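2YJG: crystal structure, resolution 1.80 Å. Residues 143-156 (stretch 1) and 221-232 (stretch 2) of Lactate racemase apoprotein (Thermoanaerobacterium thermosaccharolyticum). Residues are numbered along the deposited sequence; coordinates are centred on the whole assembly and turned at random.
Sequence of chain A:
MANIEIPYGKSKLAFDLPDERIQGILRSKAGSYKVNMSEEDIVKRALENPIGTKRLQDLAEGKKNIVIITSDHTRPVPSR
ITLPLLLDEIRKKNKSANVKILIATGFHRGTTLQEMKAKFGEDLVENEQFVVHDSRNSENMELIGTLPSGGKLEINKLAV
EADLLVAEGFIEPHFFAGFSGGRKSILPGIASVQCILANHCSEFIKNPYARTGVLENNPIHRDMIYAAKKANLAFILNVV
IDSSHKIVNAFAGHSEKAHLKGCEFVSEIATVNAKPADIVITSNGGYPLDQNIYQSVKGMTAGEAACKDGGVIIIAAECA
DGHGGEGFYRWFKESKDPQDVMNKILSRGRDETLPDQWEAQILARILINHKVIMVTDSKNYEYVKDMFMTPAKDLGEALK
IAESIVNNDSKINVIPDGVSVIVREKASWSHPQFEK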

# COMPACT_ATOMS: atom_id res chain seq x y z
N LEU A 143 -17.13 -9.96 -22.54
CA LEU A 143 -17.23 -9.77 -23.98
C LEU A 143 -18.09 -8.56 -24.24
O LEU A 143 -19.24 -8.47 -23.73
CB LEU A 143 -17.80 -11.03 -24.64
CG LEU A 143 -18.07 -11.01 -26.15
CD1 LEU A 143 -16.78 -10.70 -27.00
CD2 LEU A 143 -18.69 -12.36 -26.53
N ILE A 144 -17.56 -7.58 -24.97
CA ILE A 144 -18.32 -6.38 -25.28
C ILE A 144 -18.55 -6.12 -26.75
O ILE A 144 -19.27 -5.22 -27.11
CB ILE A 144 -17.70 -5.11 -24.71
CG1 ILE A 144 -16.21 -5.01 -25.06
CG2 ILE A 144 -18.01 -5.04 -23.19
CD1 ILE A 144 -15.68 -3.58 -25.05
N GLY A 145 -17.97 -6.92 -27.63
CA GLY A 145 -18.16 -6.62 -29.03
C GLY A 145 -17.20 -7.37 -29.90
O GLY A 145 -16.44 -8.23 -29.41
N THR A 146 -17.30 -7.08 -31.19
CA THR A 146 -16.36 -7.63 -32.17
C THR A 146 -15.67 -6.54 -32.99
O THR A 146 -16.26 -5.59 -33.47
CB THR A 146 -17.07 -8.55 -33.12
OG1 THR A 146 -17.95 -7.75 -33.91
CG2 THR A 146 -17.82 -9.65 -32.37
N LEU A 147 -14.38 -6.72 -33.21
CA LEU A 147 -13.52 -5.64 -33.67
C LEU A 147 -13.60 -5.58 -35.19
O LEU A 147 -14.02 -6.58 -35.83
CB LEU A 147 -12.10 -5.93 -33.21
CG LEU A 147 -11.81 -5.92 -31.70
CD1 LEU A 147 -10.63 -6.77 -31.30
CD2 LEU A 147 -11.59 -4.45 -31.20
N PRO A 148 -13.16 -4.46 -35.79
CA PRO A 148 -13.04 -4.36 -37.25
C PRO A 148 -12.35 -5.54 -37.93
O PRO A 148 -12.75 -5.92 -39.04
CB PRO A 148 -12.26 -3.06 -37.45
CG PRO A 148 -12.62 -2.23 -36.31
CD PRO A 148 -12.88 -3.16 -35.15
N SER A 149 -11.33 -6.11 -37.30
CA SER A 149 -10.63 -7.26 -37.82
C SER A 149 -11.44 -8.55 -37.74
O SER A 149 -11.02 -9.58 -38.27
CB SER A 149 -9.36 -7.49 -37.03
OG SER A 149 -9.67 -7.64 -35.65
N GLY A 150 -12.55 -8.51 -37.03
CA GLY A 150 -13.36 -9.70 -36.79
C GLY A 150 -13.18 -10.36 -35.42
O GLY A 150 -14.00 -11.16 -35.02
N GLY A 151 -12.11 -10.02 -34.70
CA GLY A 151 -11.88 -10.60 -33.36
C GLY A 151 -12.84 -10.17 -32.25
O GLY A 151 -13.31 -9.02 -32.19
N LYS A 152 -13.09 -11.09 -31.33
CA LYS A 152 -13.82 -10.75 -30.10
C LYS A 152 -13.03 -9.70 -29.28
O LYS A 152 -11.78 -9.64 -29.37
CB LYS A 152 -13.99 -11.98 -29.23
CG LYS A 152 -15.13 -12.87 -29.62
CD LYS A 152 -15.15 -14.13 -28.73
CE LYS A 152 -15.93 -15.24 -29.38
NZ LYS A 152 -17.14 -14.64 -29.96
N LEU A 153 -13.76 -8.92 -28.50
CA LEU A 153 -13.19 -7.92 -27.60
C LEU A 153 -13.69 -8.20 -26.18
O LEU A 153 -14.90 -8.16 -25.92
CB LEU A 153 -13.63 -6.53 -28.07
CG LEU A 153 -13.25 -5.35 -27.16
CD1 LEU A 153 -11.72 -5.42 -27.02
CD2 LEU A 153 -13.72 -4.02 -27.69
N GLU A 154 -12.78 -8.55 -25.28
CA GLU A 154 -13.12 -8.83 -23.88
C GLU A 154 -12.34 -7.87 -23.04
O GLU A 154 -11.11 -7.81 -23.19
CB GLU A 154 -12.75 -10.27 -23.53
CG GLU A 154 -13.36 -11.25 -24.58
CD GLU A 154 -12.78 -12.64 -24.60
OE1 GLU A 154 -11.59 -12.84 -24.27
OE2 GLU A 154 -13.55 -13.56 -24.99
N ILE A 155 -13.02 -7.09 -22.21
CA ILE A 155 -12.31 -6.19 -21.29
C ILE A 155 -12.73 -6.36 -19.82
O ILE A 155 -13.74 -7.00 -19.53
CB ILE A 155 -12.32 -4.76 -21.76
CG1 ILE A 155 -13.74 -4.15 -21.82
CG2 ILE A 155 -11.69 -4.65 -23.19
CD1 ILE A 155 -13.75 -2.65 -21.85
N ASN A 156 -11.93 -5.81 -18.91
CA ASN A 156 -12.26 -5.83 -17.47
C ASN A 156 -13.69 -5.31 -17.18
O ASN A 156 -14.08 -4.19 -17.60
CB ASN A 156 -11.25 -4.98 -16.71
CG ASN A 156 -11.16 -5.30 -15.24
OD1 ASN A 156 -12.11 -5.06 -14.47
ND2 ASN A 156 -10.00 -5.78 -14.82
N HIS A 221 -3.77 -0.18 -34.52
CA HIS A 221 -4.37 1.05 -34.03
C HIS A 221 -5.86 1.10 -34.33
O HIS A 221 -6.69 1.48 -33.47
CB HIS A 221 -3.66 2.23 -34.65
CG HIS A 221 -4.24 3.55 -34.27
ND1 HIS A 221 -4.23 4.02 -32.97
CD2 HIS A 221 -4.87 4.48 -35.01
CE1 HIS A 221 -4.81 5.20 -32.95
NE2 HIS A 221 -5.21 5.51 -34.18
N ARG A 222 -6.25 0.65 -35.51
CA ARG A 222 -7.69 0.60 -35.83
C ARG A 222 -8.50 -0.26 -34.86
O ARG A 222 -9.58 0.15 -34.42
CB ARG A 222 -7.86 0.06 -37.29
CG ARG A 222 -9.31 0.00 -37.75
CD ARG A 222 -9.51 -0.60 -39.18
NE ARG A 222 -10.95 -0.70 -39.53
CZ ARG A 222 -11.47 -1.44 -40.53
NH1 ARG A 222 -10.70 -2.21 -41.31
NH2 ARG A 222 -12.78 -1.43 -40.76
N ASP A 223 -8.02 -1.46 -34.54
CA ASP A 223 -8.68 -2.31 -33.52
C ASP A 223 -8.70 -1.65 -32.15
O ASP A 223 -9.72 -1.75 -31.45
CB ASP A 223 -8.07 -3.74 -33.48
CG ASP A 223 -8.75 -4.71 -34.48
OD1 ASP A 223 -9.51 -4.24 -35.40
OD2 ASP A 223 -8.55 -5.90 -34.32
N MET A 224 -7.61 -0.96 -31.76
CA MET A 224 -7.54 -0.31 -30.47
C MET A 224 -8.54 0.81 -30.34
O MET A 224 -9.17 1.00 -29.29
CB MET A 224 -6.11 0.23 -30.25
CG MET A 224 -4.99 -0.83 -30.19
SD MET A 224 -3.39 0.04 -30.11
CE MET A 224 -2.22 -1.33 -29.67
N ILE A 225 -8.68 1.58 -31.41
CA ILE A 225 -9.57 2.74 -31.47
C ILE A 225 -11.01 2.25 -31.31
O ILE A 225 -11.80 2.82 -30.53
CB ILE A 225 -9.34 3.50 -32.77
CG1 ILE A 225 -8.05 4.33 -32.65
CG2 ILE A 225 -10.56 4.34 -33.16
CD1 ILE A 225 -8.09 5.38 -31.60
N TYR A 226 -11.32 1.16 -32.02
CA TYR A 226 -12.67 0.60 -31.92
C TYR A 226 -12.94 0.06 -30.54
O TYR A 226 -14.03 0.32 -29.98
CB TYR A 226 -12.86 -0.47 -32.94
CG TYR A 226 -14.24 -1.05 -32.98
CD1 TYR A 226 -14.62 -2.12 -32.15
CD2 TYR A 226 -15.16 -0.59 -33.92
CE1 TYR A 226 -15.90 -2.69 -32.26
CE2 TYR A 226 -16.40 -1.16 -34.04
CZ TYR A 226 -16.77 -2.18 -33.21
OH TYR A 226 -18.07 -2.65 -33.39
N ALA A 227 -11.96 -0.68 -29.97
CA ALA A 227 -12.01 -1.15 -28.57
C ALA A 227 -12.30 -0.04 -27.60
O ALA A 227 -13.14 -0.22 -26.70
CB ALA A 227 -10.70 -1.87 -28.14
N ALA A 228 -11.63 1.10 -27.76
CA ALA A 228 -11.84 2.23 -26.82
C ALA A 228 -13.27 2.79 -26.94
O ALA A 228 -13.94 3.09 -25.92
CB ALA A 228 -10.81 3.33 -27.07
N LYS A 229 -13.73 2.95 -28.19
CA LYS A 229 -15.13 3.36 -28.45
C LYS A 229 -16.16 2.45 -27.82
O LYS A 229 -17.08 2.94 -27.12
CB LYS A 229 -15.43 3.49 -29.96
CG LYS A 229 -14.47 4.39 -30.68
CD LYS A 229 -15.11 5.29 -31.76
CE LYS A 229 -15.62 4.51 -32.97
NZ LYS A 229 -15.57 5.36 -34.25
N LYS A 230 -15.99 1.14 -28.00
CA LYS A 230 -16.90 0.14 -27.47
C LYS A 230 -16.86 0.08 -25.95
O LYS A 230 -17.82 -0.38 -25.34
CB LYS A 230 -16.56 -1.28 -27.95
CG LYS A 230 -16.90 -1.69 -29.39
CD LYS A 230 -18.37 -1.47 -29.74
CE LYS A 230 -19.26 -2.69 -29.60
NZ LYS A 230 -20.52 -2.42 -30.35
N ALA A 231 -15.72 0.45 -25.38
CA ALA A 231 -15.57 0.58 -23.92
C ALA A 231 -16.16 1.83 -23.32
O ALA A 231 -16.10 1.97 -22.09
CB ALA A 231 -14.07 0.54 -23.56
N ASN A 232 -16.60 2.76 -24.17
CA ASN A 232 -17.10 4.11 -23.78
C ASN A 232 -16.07 4.89 -22.93
O ASN A 232 -16.40 5.57 -21.98
CB ASN A 232 -18.48 4.01 -23.05
CG ASN A 232 -19.58 3.32 -23.92
OD1 ASN A 232 -20.11 2.23 -23.58
ND2 ASN A 232 -19.87 3.94 -25.05
O HOH W 1 -19.15 -5.04 -31.90

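A β-hairpin lies across one flank of a helix here; direct hydrogen bonds come from the hairpin's turn, and a water bridge and apolar side chains add to them. The first strand, 143-146, runs at 133° to helix 221-230, with 9.0 Å between the axes at closest approach. Together the two stretches bury 603 Å².

The polar anchor is D223. Its CB leaves the helix sideways, but chi1 of -88° brings the carboxylate to the type I turn L147-G150, where each oxygen takes a different donor from one residue. S149 N donates to D223 OD1 at 3.2 Å, and S149 OG donates to D223 OD2 at a very short 2.5 Å. Serine suits the place because its hydroxyl, in the p rotamer, reaches the carboxylate on the same side as its own backbone NH. A buried aspartate thus has both oxygens satisfied across the contact, and a turn NH that the hairpin leaves unpaired is used as well. The turn closes itself: G150 N donates to L147 O at 2.7 Å, and L147 N to G151 O, also at 2.7 Å. G150, at phi 100°, has backbone angles that by themselves call for glycine.

P148 precedes the serine and has more of its own surface covered by the other stretch than any other residue here. Its CD sits over one face of the Y226 ring, 3.7 Å from the centroid and 26° off the normal, a CH-pi contact. Its CB lies over one face of the R222 guanidinium, 3.4 Å from R222 NE. R222 starts sideways, but its extended chain brings the end nearer, so one compact ring meets two flat groups.

Y226 points toward the hairpin with chi1 t, and its hydroxyl is served by water 1. The water lies 3.0 Å from Y226 OH, accepts from T146 N at 2.8 Å, and accepts a weak hydrogen bond from K230 NZ at 3.3 Å. One solvent molecule therefore satisfies a strand NH while joining it to two helix side chains. T146 turns its CB away from the helix, so its backbone, rather than its side chain, makes this link.

The rest of the packing is mostly apolar. L147 CD2 reaches the helix backbone, 3.3 Å from D223 O, a carbonyl already accepting from A227 N at 2.9 Å. L153 CD2 packs 3.7 Å from A227 CB, and I155 CD1 meets A231 CB at 3.6 Å. The methyls of A227 and A231, four residues apart, are where L153 and I155 make these close contacts. I144 CD1 lies 3.8 Å from K230 CB, using the lysine's aliphatic part.

The strands pair through I144 N to L153 O and L153 N to G145 O, both 2.9 Å. G145 has backbone angles that by themselves call for glycine; an ideal CB would also fall 2.7 Å from K230 CE as that lysine is placed here. Without that carbon, the lysine chain can pass over the strand, with its CE 3.5 Å from I144 O.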